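Local structure of 3-hydroxyacyl-CoA dehydrogenase (Burkholderia thailandensis, 4XGN) at residues V147-A152 against M233-I238; A171-M176 against V191-P196; A74-A79 against R128-A133; D65-E70 against T115-L120. The protein binds NAD and, as a short-chain dehydrogenase, probably catalyses the NAD-dependent oxidation of 3-hydroxyacyl-CoA to 3-ketoacyl-CoA. All blocks are in the same frame, centred on the assembly; numbering follows the deposited sequence. Where two conformers were deposited one is given.

Contact 1: residues V147-A152 against M233-I238. With NAD (nicotinamide-adenine-dinucleotide), chain I.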
# COMPACT_ATOMS: atom_id res chain seq x y z
N VAL A 147 21.55 -7.75 -10.41
CA VAL A 147 20.42 -7.56 -9.54
C VAL A 147 20.84 -6.57 -8.49
O VAL A 147 21.98 -6.60 -8.03
CB VAL A 147 20.05 -8.87 -8.85
CG1 VAL A 147 18.90 -8.67 -7.85
CG2 VAL A 147 19.72 -9.92 -9.89
N ILE A 148 19.95 -5.64 -8.17
CA ILE A 148 20.21 -4.57 -7.22
C ILE A 148 19.23 -4.75 -6.07
O ILE A 148 18.03 -4.83 -6.32
CB ILE A 148 20.01 -3.20 -7.89
CG1 ILE A 148 21.12 -3.02 -8.89
CG2 ILE A 148 19.95 -2.07 -6.85
CD1 ILE A 148 21.11 -1.84 -9.81
N VAL A 149 19.73 -4.77 -4.85
CA VAL A 149 18.91 -4.87 -3.65
C VAL A 149 19.20 -3.67 -2.76
O VAL A 149 20.35 -3.38 -2.45
CB VAL A 149 19.21 -6.14 -2.86
CG1 VAL A 149 18.32 -6.23 -1.63
CG2 VAL A 149 18.98 -7.38 -3.74
N SER A 150 18.17 -2.94 -2.37
CA SER A 150 18.31 -1.81 -1.45
C SER A 150 17.56 -2.07 -0.15
O SER A 150 16.70 -2.96 -0.08
CB SER A 150 17.85 -0.55 -2.10
OG SER A 150 18.57 -0.27 -3.29
N THR A 151 17.94 -1.30 0.88
CA THR A 151 17.36 -1.47 2.19
C THR A 151 16.54 -0.25 2.53
O THR A 151 17.05 0.86 2.66
CB THR A 151 18.43 -1.71 3.28
OG1 THR A 151 19.39 -2.71 2.84
CG2 THR A 151 17.77 -2.12 4.57
N ALA A 152 15.23 -0.43 2.65
CA ALA A 152 14.38 0.56 3.18
C ALA A 152 14.27 0.29 4.71
O ALA A 152 15.29 0.24 5.38
CB ALA A 152 13.06 0.59 2.45
N MET A 233 19.69 -13.98 4.16
CA MET A 233 18.98 -15.06 3.51
C MET A 233 18.00 -14.53 2.47
O MET A 233 17.88 -15.12 1.38
CB MET A 233 18.15 -15.86 4.53
CG MET A 233 18.88 -16.82 5.45
SD MET A 233 17.63 -17.40 6.65
CE MET A 233 16.47 -18.05 5.48
N LEU A 234 17.29 -13.44 2.82
CA LEU A 234 16.36 -12.86 1.87
C LEU A 234 17.08 -12.23 0.69
O LEU A 234 16.63 -12.31 -0.45
CB LEU A 234 15.43 -11.85 2.55
CG LEU A 234 14.31 -11.24 1.68
CD1 LEU A 234 13.46 -12.28 1.00
CD2 LEU A 234 13.52 -10.28 2.54
N VAL A 235 18.22 -11.59 0.94
CA VAL A 235 19.01 -11.07 -0.18
C VAL A 235 19.34 -12.23 -1.17
O VAL A 235 19.24 -12.08 -2.39
CB VAL A 235 20.35 -10.40 0.30
CG1 VAL A 235 21.26 -10.05 -0.87
CG2 VAL A 235 20.08 -9.16 1.11
N ARG A 236 19.82 -13.35 -0.64
CA ARG A 236 20.17 -14.49 -1.52
C ARG A 236 18.97 -14.97 -2.32
O ARG A 236 19.07 -15.23 -3.50
CB ARG A 236 20.72 -15.63 -0.66
CG ARG A 236 20.93 -16.91 -1.41
CD ARG A 236 21.79 -17.92 -0.69
NE ARG A 236 22.10 -18.97 -1.64
CZ ARG A 236 23.00 -19.93 -1.43
NH1 ARG A 236 23.61 -20.05 -0.26
NH2 ARG A 236 23.26 -20.81 -2.40
N GLN A 237 17.80 -15.02 -1.69
CA GLN A 237 16.57 -15.44 -2.42
C GLN A 237 16.28 -14.48 -3.58
O GLN A 237 15.91 -14.90 -4.67
CB GLN A 237 15.38 -15.57 -1.48
CG GLN A 237 14.02 -15.67 -2.17
CD GLN A 237 13.76 -16.95 -2.95
OE1 GLN A 237 12.80 -17.01 -3.74
NE2 GLN A 237 14.62 -17.97 -2.78
N ILE A 238 16.40 -13.18 -3.33
CA ILE A 238 16.23 -12.21 -4.38
C ILE A 238 17.22 -12.40 -5.52
O ILE A 238 16.83 -12.37 -6.69
CB ILE A 238 16.29 -10.77 -3.84
CG1 ILE A 238 15.09 -10.49 -2.94
CG2 ILE A 238 16.46 -9.79 -5.03
CD1 ILE A 238 15.24 -9.27 -2.05
PA NAD I . 24.98 -0.46 11.04
O1A NAD I . 25.13 0.87 11.68
O2A NAD I . 25.47 -1.65 11.80
O5B NAD I . 25.66 -0.47 9.59
C5B NAD I . 25.55 0.63 8.71
C4B NAD I . 26.87 0.79 7.94
O4B NAD I . 26.63 1.86 7.17
C3B NAD I . 28.04 1.18 8.88
O3B NAD I . 29.12 0.30 8.83
C2B NAD I . 28.30 2.61 8.37
O2B NAD I . 29.68 3.02 8.68
C1B NAD I . 27.93 2.63 7.10
N9A NAD I . 27.62 3.95 6.63
C8A NAD I . 26.92 4.95 7.24
N7A NAD I . 26.93 6.07 6.45
C5A NAD I . 27.60 5.71 5.36
C6A NAD I . 27.91 6.41 4.23
N6A NAD I . 27.63 7.78 3.92
N1A NAD I . 28.60 5.81 3.25
C2A NAD I . 29.02 4.51 3.38
N3A NAD I . 28.70 3.79 4.50
C4A NAD I . 28.02 4.43 5.47
O3 NAD I . 23.39 -0.53 10.86
PN NAD I . 22.58 -1.72 10.09
O1N NAD I . 21.52 -2.16 11.04
O2N NAD I . 23.44 -2.84 9.53
O5D NAD I . 21.87 -0.90 8.88
C5D NAD I . 21.87 -1.39 7.53
C4D NAD I . 20.73 -0.87 6.75
O4D NAD I . 19.61 -1.44 7.30
C3D NAD I . 20.56 0.66 6.88
O3D NAD I . 20.13 1.22 5.72
C2D NAD I . 19.46 0.71 7.99
O2D NAD I . 18.77 2.04 8.00
C1D NAD I . 18.65 -0.27 7.66
N1N NAD I . 17.76 -0.83 8.68
C2N NAD I . 18.20 -1.31 9.89
C3N NAD I . 17.33 -1.83 10.84
C7N NAD I . 17.77 -2.31 12.19
O7N NAD I . 16.94 -2.52 13.04
N7N NAD I . 19.14 -2.56 12.46
C4N NAD I . 15.96 -1.88 10.52
C5N NAD I . 15.52 -1.43 9.30
C6N NAD I . 16.41 -0.92 8.38
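V149 and V147, on one face of strand 147-151, both close on the same methyl of I238 in helix 233-238. CG2 of I238 comes within 3.7 Å of CG2 of V149 and within 3.9 Å of CG1 of V147, so one branch of the isoleucine serves two residues that lie two apart on the strand. The torsion accounts for this: with chi1 of I238 at -67°, CG2 lies anti to the backbone N while CG1 sits beside it. In each valine-isoleucine pair the side chains cross obliquely, and the fit rests on carbon alone, since no hydrogen bond joins the segments. Strand 146-151 is an inner strand of the parallel sheet of a Rossmann fold, and helix 228-240 packs on one face of that sheet, roughly antiparallel to the strand, at 150° with the short axes 9.6 Å apart. Toward the earlier turn of the helix the contact slackens. CG1 of V149 is 4.4 Å from CG2 of V235, whose side chain also rests on I194 of the next strand. The far face of the helix is turned from the sheet: R236, partly exposed, forms a salt bridge with E240, while Q237 is buried against Q237 of the second subunit. Beyond V149 the strand no longer touches 233-238 and comes to the cofactor. T151 places CG2 3.4 Å from O4D of the nicotinamide ribose of NAD, and its OG1 is hydrogen-bonded to N90 O and to the hydroxyl of Y231, earlier in the same helix 228-240.

Contact 2: residues A171-M176 against V191-P196. With NAD (nicotinamide-adenine-dinucleotide), chain I.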
# COMPACT_ATOMS: atom_id res chain seq x y z
N ALA A 171 11.06 5.62 2.72
CA ALA A 171 9.93 5.62 1.77
C ALA A 171 10.39 6.02 0.38
O ALA A 171 9.90 5.49 -0.62
CB ALA A 171 8.86 6.59 2.25
N GLY A 172 11.31 6.97 0.29
CA GLY A 172 11.95 7.31 -0.99
C GLY A 172 12.61 6.10 -1.68
O GLY A 172 12.41 5.82 -2.87
N VAL A 173 13.38 5.36 -0.89
CA VAL A 173 14.08 4.15 -1.38
C VAL A 173 13.02 3.15 -1.85
O VAL A 173 13.10 2.63 -2.98
CB VAL A 173 14.99 3.54 -0.29
CG1 VAL A 173 15.48 2.14 -0.71
CG2 VAL A 173 16.17 4.45 -0.01
N ALA A 174 12.01 2.90 -1.00
CA ALA A 174 10.94 1.97 -1.38
C ALA A 174 10.26 2.41 -2.68
O ALA A 174 10.06 1.60 -3.60
CB ALA A 174 9.94 1.82 -0.26
N GLY A 175 9.84 3.65 -2.73
CA GLY A 175 9.06 4.16 -3.87
C GLY A 175 9.81 4.24 -5.20
O GLY A 175 9.18 4.16 -6.23
N MET A 176 11.14 4.35 -5.17
CA MET A 176 11.90 4.36 -6.41
C MET A 176 12.21 2.99 -6.95
O MET A 176 12.67 2.87 -8.09
CB MET A 176 13.18 5.22 -6.32
CG MET A 176 14.31 4.63 -5.58
SD MET A 176 15.65 5.88 -5.43
CE MET A 176 16.89 4.89 -4.63
N VAL A 191 15.58 -5.09 -9.75
CA VAL A 191 15.70 -4.08 -8.70
C VAL A 191 14.68 -4.40 -7.64
O VAL A 191 13.45 -4.47 -7.93
CB VAL A 191 15.44 -2.69 -9.28
CG1 VAL A 191 15.60 -1.61 -8.22
CG2 VAL A 191 16.34 -2.47 -10.51
N MET A 192 15.17 -4.60 -6.42
CA MET A 192 14.30 -4.98 -5.30
C MET A 192 14.69 -4.21 -4.04
O MET A 192 15.85 -3.76 -3.87
CB MET A 192 14.45 -6.48 -5.01
CG MET A 192 13.81 -7.43 -6.02
SD MET A 192 12.03 -7.42 -5.93
CE MET A 192 11.75 -7.96 -4.27
N THR A 193 13.74 -4.16 -3.10
CA THR A 193 13.98 -3.55 -1.81
C THR A 193 13.51 -4.48 -0.68
O THR A 193 12.44 -5.09 -0.80
CB THR A 193 13.27 -2.16 -1.75
OG1 THR A 193 13.83 -1.32 -2.78
CG2 THR A 193 13.48 -1.53 -0.40
N ILE A 194 14.27 -4.52 0.39
CA ILE A 194 13.93 -5.18 1.65
C ILE A 194 13.65 -4.06 2.65
O ILE A 194 14.43 -3.12 2.74
CB ILE A 194 15.05 -6.11 2.16
CG1 ILE A 194 15.30 -7.25 1.14
CG2 ILE A 194 14.65 -6.73 3.51
CD1 ILE A 194 16.61 -8.03 1.35
N ALA A 195 12.51 -4.16 3.36
CA ALA A 195 12.13 -3.24 4.42
C ALA A 195 12.22 -4.00 5.74
O ALA A 195 11.28 -4.63 6.18
CB ALA A 195 10.69 -2.69 4.19
N PRO A 196 13.37 -3.95 6.42
CA PRO A 196 13.47 -4.66 7.69
C PRO A 196 12.71 -4.00 8.83
O PRO A 196 12.49 -2.78 8.83
CB PRO A 196 15.00 -4.68 7.98
CG PRO A 196 15.65 -4.21 6.71
CD PRO A 196 14.67 -3.38 5.99
PA NAD I . 24.98 -0.46 11.04
O1A NAD I . 25.13 0.87 11.68
O2A NAD I . 25.47 -1.65 11.80
O5B NAD I . 25.66 -0.47 9.59
C5B NAD I . 25.55 0.63 8.71
C4B NAD I . 26.87 0.79 7.94
O4B NAD I . 26.63 1.86 7.17
C3B NAD I . 28.04 1.18 8.88
O3B NAD I . 29.12 0.30 8.83
C2B NAD I . 28.30 2.61 8.37
O2B NAD I . 29.68 3.02 8.68
C1B NAD I . 27.93 2.63 7.10
N9A NAD I . 27.62 3.95 6.63
C8A NAD I . 26.92 4.95 7.24
N7A NAD I . 26.93 6.07 6.45
C5A NAD I . 27.60 5.71 5.36
C6A NAD I . 27.91 6.41 4.23
N6A NAD I . 27.63 7.78 3.92
N1A NAD I . 28.60 5.81 3.25
C2A NAD I . 29.02 4.51 3.38
N3A NAD I . 28.70 3.79 4.50
C4A NAD I . 28.02 4.43 5.47
O3 NAD I . 23.39 -0.53 10.86
PN NAD I . 22.58 -1.72 10.09
O1N NAD I . 21.52 -2.16 11.04
O2N NAD I . 23.44 -2.84 9.53
O5D NAD I . 21.87 -0.90 8.88
C5D NAD I . 21.87 -1.39 7.53
C4D NAD I . 20.73 -0.87 6.75
O4D NAD I . 19.61 -1.44 7.30
C3D NAD I . 20.56 0.66 6.88
O3D NAD I . 20.13 1.22 5.72
C2D NAD I . 19.46 0.71 7.99
O2D NAD I . 18.77 2.04 8.00
C1D NAD I . 18.65 -0.27 7.66
N1N NAD I . 17.76 -0.83 8.68
C2N NAD I . 18.20 -1.31 9.89
C3N NAD I . 17.33 -1.83 10.84
C7N NAD I . 17.77 -2.31 12.19
O7N NAD I . 16.94 -2.52 13.04
N7N NAD I . 19.14 -2.56 12.46
C4N NAD I . 15.96 -1.88 10.52
C5N NAD I . 15.52 -1.43 9.30
C6N NAD I . 16.41 -0.92 8.38
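T193 is the residue of strand 191-196 that meets helix 171-176, touching V173 and A174. The helix and strand are successive elements of the Rossmann fold, helix 164-184 lying against the parallel sheet into which strand 189-196 returns. The closest CA atoms are those of A174 and T193, 6.3 Å apart. The apolar part is loose. CG2 of T193 lies 4.2 Å from CG1 of V173 and 4.4 Å from CA of A174, so the threonine methyl reaches the helix backbone at A174. V173 has its own CG1 anti to the backbone N (chi1 168°), and the two side chains approach at a slant; the valine also packs on L120 of helix 109-135. Polar contact runs through a third residue. OG1 of T193 is 4.0 Å from the carbonyl O of V173, with no hydrogen bond across the segments, but it is hydrogen-bonded to the hydroxyl of T177, one turn beyond V173 in helix 164-184. T177 OG1 is also hydrogen-bonded to A174 O in its own helix, so this hydroxyl links strand to helix. Contact with the cofactor comes at the end of the strand, where the ring of P196 lies over one face of the nicotinamide, its CB 3.5 Å from C5N of NAD. The carbonyl O of P196 instead comes in near the ring plane, at the edge, 3.4 Å from C5N.

Contact 3: residues A74-A79 against R128-A133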
# COMPACT_ATOMS: atom_id res chain seq x y z
N ALA A 74 34.77 4.56 -7.51
CA ALA A 74 35.87 3.71 -7.02
C ALA A 74 35.39 2.35 -6.57
O ALA A 74 36.02 1.34 -6.92
CB ALA A 74 36.63 4.42 -5.89
N ALA A 75 34.22 2.31 -5.91
CA ALA A 75 33.73 1.07 -5.34
C ALA A 75 33.30 0.17 -6.49
O ALA A 75 33.63 -1.01 -6.50
CB ALA A 75 32.58 1.30 -4.36
N VAL A 76 32.60 0.75 -7.47
CA VAL A 76 32.21 -0.05 -8.65
C VAL A 76 33.42 -0.52 -9.47
O VAL A 76 33.39 -1.66 -9.97
CB VAL A 76 31.14 0.68 -9.50
CG1 VAL A 76 30.82 -0.07 -10.80
CG2 VAL A 76 29.93 0.86 -8.66
N ALA A 77 34.44 0.32 -9.58
CA ALA A 77 35.67 -0.06 -10.28
C ALA A 77 36.37 -1.23 -9.63
O ALA A 77 36.83 -2.16 -10.32
CB ALA A 77 36.60 1.12 -10.40
N ALA A 78 36.47 -1.18 -8.31
CA ALA A 78 37.06 -2.27 -7.56
C ALA A 78 36.31 -3.58 -7.80
O ALA A 78 36.90 -4.62 -8.02
CB ALA A 78 37.11 -1.96 -6.09
N ALA A 79 34.97 -3.51 -7.83
CA ALA A 79 34.18 -4.71 -8.10
C ALA A 79 34.42 -5.26 -9.51
O ALA A 79 34.66 -6.47 -9.65
CB ALA A 79 32.70 -4.44 -7.88
N ARG A 128 23.03 4.01 -9.68
CA ARG A 128 23.20 4.48 -11.03
C ARG A 128 24.58 4.07 -11.57
O ARG A 128 24.69 3.71 -12.74
CB ARG A 128 22.98 6.00 -11.07
CG ARG A 128 24.10 6.83 -10.46
CD ARG A 128 23.76 8.29 -10.17
NE ARG A 128 25.00 8.83 -9.64
CZ ARG A 128 26.00 9.32 -10.39
NH1 ARG A 128 25.84 9.60 -11.68
NH2 ARG A 128 27.17 9.58 -9.82
N VAL A 129 25.59 4.09 -10.70
CA VAL A 129 26.93 3.76 -11.11
C VAL A 129 27.09 2.24 -11.29
O VAL A 129 27.67 1.76 -12.32
CB VAL A 129 27.98 4.36 -10.13
CG1 VAL A 129 29.39 3.99 -10.58
CG2 VAL A 129 27.87 5.89 -10.07
N ALA A 130 26.62 1.48 -10.30
CA ALA A 130 26.60 0.03 -10.43
C ALA A 130 25.76 -0.48 -11.62
O ALA A 130 26.18 -1.41 -12.30
CB ALA A 130 26.15 -0.63 -9.14
N ALA A 131 24.61 0.14 -11.87
CA ALA A 131 23.77 -0.25 -12.98
C ALA A 131 24.45 -0.00 -14.33
O ALA A 131 24.35 -0.82 -15.24
CB ALA A 131 22.43 0.49 -12.92
N ALA A 132 25.14 1.12 -14.45
CA ALA A 132 25.84 1.42 -15.68
C ALA A 132 26.90 0.32 -15.93
O ALA A 132 27.08 -0.11 -17.07
CB ALA A 132 26.49 2.77 -15.61
N ALA A 133 27.56 -0.14 -14.88
CA ALA A 133 28.59 -1.18 -15.02
C ALA A 133 27.96 -2.53 -15.33
O ALA A 133 28.48 -3.30 -16.18
CB ALA A 133 29.46 -1.26 -13.78
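Two helices on one side of the parallel Rossmann sheet, 69-82 and 109-135, pack side by side here through V76 and the face of 128-133 that carries V129, A130 and A133. Their short segments run in roughly the same direction, at 31° to each other with the axes 9.5 Å apart. V76 points toward the other helix and divides its two methyls between consecutive turns. CG2 turns to the earlier one, 3.7 Å from CG1 of V129 and equally far from the backbone N of A130, with CB of A130 at 4.1 Å. CG1, anti to the backbone N of V76 (chi1 175°), goes to the next turn and reaches CB of A133 at 3.5 Å, tighter than an ordinary carbon-carbon contact. The small side chains of A130 and A133 are consistent with this close approach: each offers only a CB, and the CA atoms of V76 and A130 come within 5.9 Å. The interface between the segments is apolar, with no hydrogen bond across it. V129 on A72 extends the same interface along helix 69-82; on the sheet side V76 packs on L17 of strand 15-19 and A130 on L88 of strand 85-90. R128 turns to other groups, its NH2 in a salt bridge with E69 and its NH1 hydrogen-bonded to H107 O of the third subunit. Neighbouring, roughly parallel helices covering one face of a parallel sheet are the layered alpha/beta arrangement of the NAD-binding Rossmann fold, to which the short-chain dehydrogenases belong.

Contact 4: residues D65-E70 against T115-L120. With NAD (nicotinamide-adenine-dinucleotide), chain I.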
# COMPACT_ATOMS: atom_id res chain seq x y z
N ASP A 65 32.09 6.84 0.78
CA ASP A 65 30.92 7.59 1.23
C ASP A 65 29.96 7.53 0.10
O ASP A 65 30.21 8.08 -0.96
CB ASP A 65 31.30 9.02 1.54
CG ASP A 65 30.15 9.84 2.14
OD1 ASP A 65 28.94 9.51 1.91
OD2 ASP A 65 30.51 10.87 2.82
N VAL A 66 28.85 6.84 0.33
CA VAL A 66 27.90 6.61 -0.74
C VAL A 66 27.28 7.89 -1.33
O VAL A 66 26.75 7.84 -2.44
CB VAL A 66 26.72 5.66 -0.30
CG1 VAL A 66 27.23 4.27 0.02
CG2 VAL A 66 25.93 6.25 0.84
N ALA A 67 27.39 9.01 -0.64
CA ALA A 67 26.92 10.28 -1.17
C ALA A 67 27.85 10.93 -2.17
O ALA A 67 27.46 11.94 -2.77
CB ALA A 67 26.58 11.26 -0.05
N ARG A 68 29.06 10.42 -2.34
CA ARG A 68 30.04 11.04 -3.24
C ARG A 68 30.12 10.29 -4.55
O ARG A 68 30.30 9.02 -4.54
CB ARG A 68 31.43 11.06 -2.60
CG ARG A 68 31.59 12.08 -1.48
CD ARG A 68 33.03 12.27 -0.95
NE ARG A 68 34.24 11.99 -1.82
CZ ARG A 68 34.96 12.92 -2.47
NH1 ARG A 68 34.63 14.18 -2.45
NH2 ARG A 68 35.99 12.57 -3.23
N GLU A 69 30.03 11.00 -5.67
CA GLU A 69 30.19 10.35 -6.96
C GLU A 69 31.53 9.60 -7.09
O GLU A 69 31.57 8.47 -7.59
CB GLU A 69 30.16 11.38 -8.08
CG GLU A 69 30.45 10.81 -9.45
CD GLU A 69 29.99 11.76 -10.52
OE1 GLU A 69 30.74 12.70 -10.78
OE2 GLU A 69 28.87 11.60 -11.04
N GLU A 70 32.62 10.24 -6.69
CA GLU A 70 33.95 9.59 -6.87
C GLU A 70 34.08 8.29 -6.08
O GLU A 70 34.74 7.36 -6.55
CB GLU A 70 35.13 10.53 -6.59
CG GLU A 70 35.29 11.61 -7.69
CD GLU A 70 34.31 12.77 -7.54
OE1 GLU A 70 33.51 12.77 -6.56
OE2 GLU A 70 34.39 13.75 -8.39
N THR A 115 20.21 12.84 6.67
CA THR A 115 19.58 11.50 6.62
C THR A 115 19.17 11.15 5.21
O THR A 115 19.38 10.03 4.71
CB THR A 115 18.35 11.49 7.55
OG1 THR A 115 18.79 11.81 8.87
CG2 THR A 115 17.66 10.11 7.55
N ILE A 116 18.52 12.11 4.56
CA ILE A 116 18.10 11.95 3.17
C ILE A 116 19.32 11.74 2.25
O ILE A 116 19.27 10.91 1.33
CB ILE A 116 17.22 13.14 2.71
CG1 ILE A 116 15.76 12.82 2.98
CG2 ILE A 116 17.36 13.44 1.22
CD1 ILE A 116 15.36 12.59 4.43
N THR A 117 20.38 12.49 2.51
CA THR A 117 21.58 12.39 1.67
C THR A 117 22.27 11.03 1.75
O THR A 117 22.60 10.43 0.71
CB THR A 117 22.54 13.57 1.91
OG1 THR A 117 21.85 14.76 1.55
CG2 THR A 117 23.80 13.40 1.10
N VAL A 118 22.43 10.51 2.96
CA VAL A 118 23.03 9.21 3.08
C VAL A 118 22.13 8.11 2.59
O VAL A 118 22.55 7.26 1.81
CB VAL A 118 23.48 8.92 4.51
CG1 VAL A 118 24.01 7.52 4.67
CG2 VAL A 118 24.53 9.94 4.92
N ASN A 119 20.88 8.11 3.07
CA ASN A 119 20.02 6.96 2.89
C ASN A 119 19.40 6.88 1.52
O ASN A 119 19.20 5.78 1.02
CB ASN A 119 18.90 6.99 3.94
CG ASN A 119 19.39 6.74 5.36
OD1 ASN A 119 20.59 6.52 5.61
ND2 ASN A 119 18.45 6.74 6.29
N LEU A 120 19.04 8.03 0.95
CA LEU A 120 18.29 8.06 -0.28
C LEU A 120 19.17 8.46 -1.44
O LEU A 120 19.31 7.70 -2.39
CB LEU A 120 17.04 8.96 -0.11
CG LEU A 120 16.15 9.14 -1.34
CD1 LEU A 120 15.74 7.82 -1.99
CD2 LEU A 120 14.95 9.98 -1.00
PA NAD I . 24.98 -0.46 11.04
O1A NAD I . 25.13 0.87 11.68
O2A NAD I . 25.47 -1.65 11.80
O5B NAD I . 25.66 -0.47 9.59
C5B NAD I . 25.55 0.63 8.71
C4B NAD I . 26.87 0.79 7.94
O4B NAD I . 26.63 1.86 7.17
C3B NAD I . 28.04 1.18 8.88
O3B NAD I . 29.12 0.30 8.83
C2B NAD I . 28.30 2.61 8.37
O2B NAD I . 29.68 3.02 8.68
C1B NAD I . 27.93 2.63 7.10
N9A NAD I . 27.62 3.95 6.63
C8A NAD I . 26.92 4.95 7.24
N7A NAD I . 26.93 6.07 6.45
C5A NAD I . 27.60 5.71 5.36
C6A NAD I . 27.91 6.41 4.23
N6A NAD I . 27.63 7.78 3.92
N1A NAD I . 28.60 5.81 3.25
C2A NAD I . 29.02 4.51 3.38
N3A NAD I . 28.70 3.79 4.50
C4A NAD I . 28.02 4.43 5.47
O3 NAD I . 23.39 -0.53 10.86
PN NAD I . 22.58 -1.72 10.09
O1N NAD I . 21.52 -2.16 11.04
O2N NAD I . 23.44 -2.84 9.53
O5D NAD I . 21.87 -0.90 8.88
C5D NAD I . 21.87 -1.39 7.53
C4D NAD I . 20.73 -0.87 6.75
O4D NAD I . 19.61 -1.44 7.30
C3D NAD I . 20.56 0.66 6.88
O3D NAD I . 20.13 1.22 5.72
C2D NAD I . 19.46 0.71 7.99
O2D NAD I . 18.77 2.04 8.00
C1D NAD I . 18.65 -0.27 7.66
N1N NAD I . 17.76 -0.83 8.68
C2N NAD I . 18.20 -1.31 9.89
C3N NAD I . 17.33 -1.83 10.84
C7N NAD I . 17.77 -2.31 12.19
O7N NAD I . 16.94 -2.52 13.04
N7N NAD I . 19.14 -2.56 12.46
C4N NAD I . 15.96 -1.88 10.52
C5N NAD I . 15.52 -1.43 9.30
C6N NAD I . 16.41 -0.92 8.38
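A67 and V66, in the loop leading into helix 69-82, meet helix 115-120 through van der Waals contacts. CB of A67 lies 3.7 Å from CG2 of T117, whose OG1 is hydrogen-bonded to A113 O. CG2 of V66 approaches the carbonyl O of V118 at 3.7 Å and keeps a looser 4.5 Å from CG1 of V118. Hydrogen bonds go to the adenine of NAD: V66 N gives a nearly straight bond to N1A (3.1 Å, 171°), and the amino group N6A gives one to OD1 of D65 (3.0 Å, 152°). This pair reads the donor and acceptor pattern of the adenine edge. D65 OD1 has a second donor in A67 N, which meets it from 38° above the carboxylate plane. That bond makes an Asx turn, overlapping the type I turn from D65 to R68, which is consistent with holding the carboxylate in position for N6A. Apolar groups gather on one side of the adenine plane, V66 CG2 3.6 Å from N1A and V118 CG1 3.7 Å from N6A. The loop follows strand 60-63 at one edge of the parallel sheet; helix 109-135 lies beside the loop, the two together lining one face of the adenine, and packs through L120 on L120 of the third subunit.

Overall arrangement
From the N terminus, the loop after strand 60-63 opens contact 4 and helix 69-82 opens contact 3. Both close on helix 109-135, first at 115-120 and then at 128-133, so their segments alternate and the two loops cross; the salt bridge between E69 and R128 ties them directly. Strand 146-151 then opens contact 1, which closes only at helix 228-240. Contact 2 nests inside that loop, from helix 164-184 to strand 189-196, and backbone pairing of the two strands joins contacts 1 and 2. V173 packing on N119 and L120 links contact 2 to contact 4. Contacts 1, 2 and 4 reach NAD, whereas contact 3 stands apart from it.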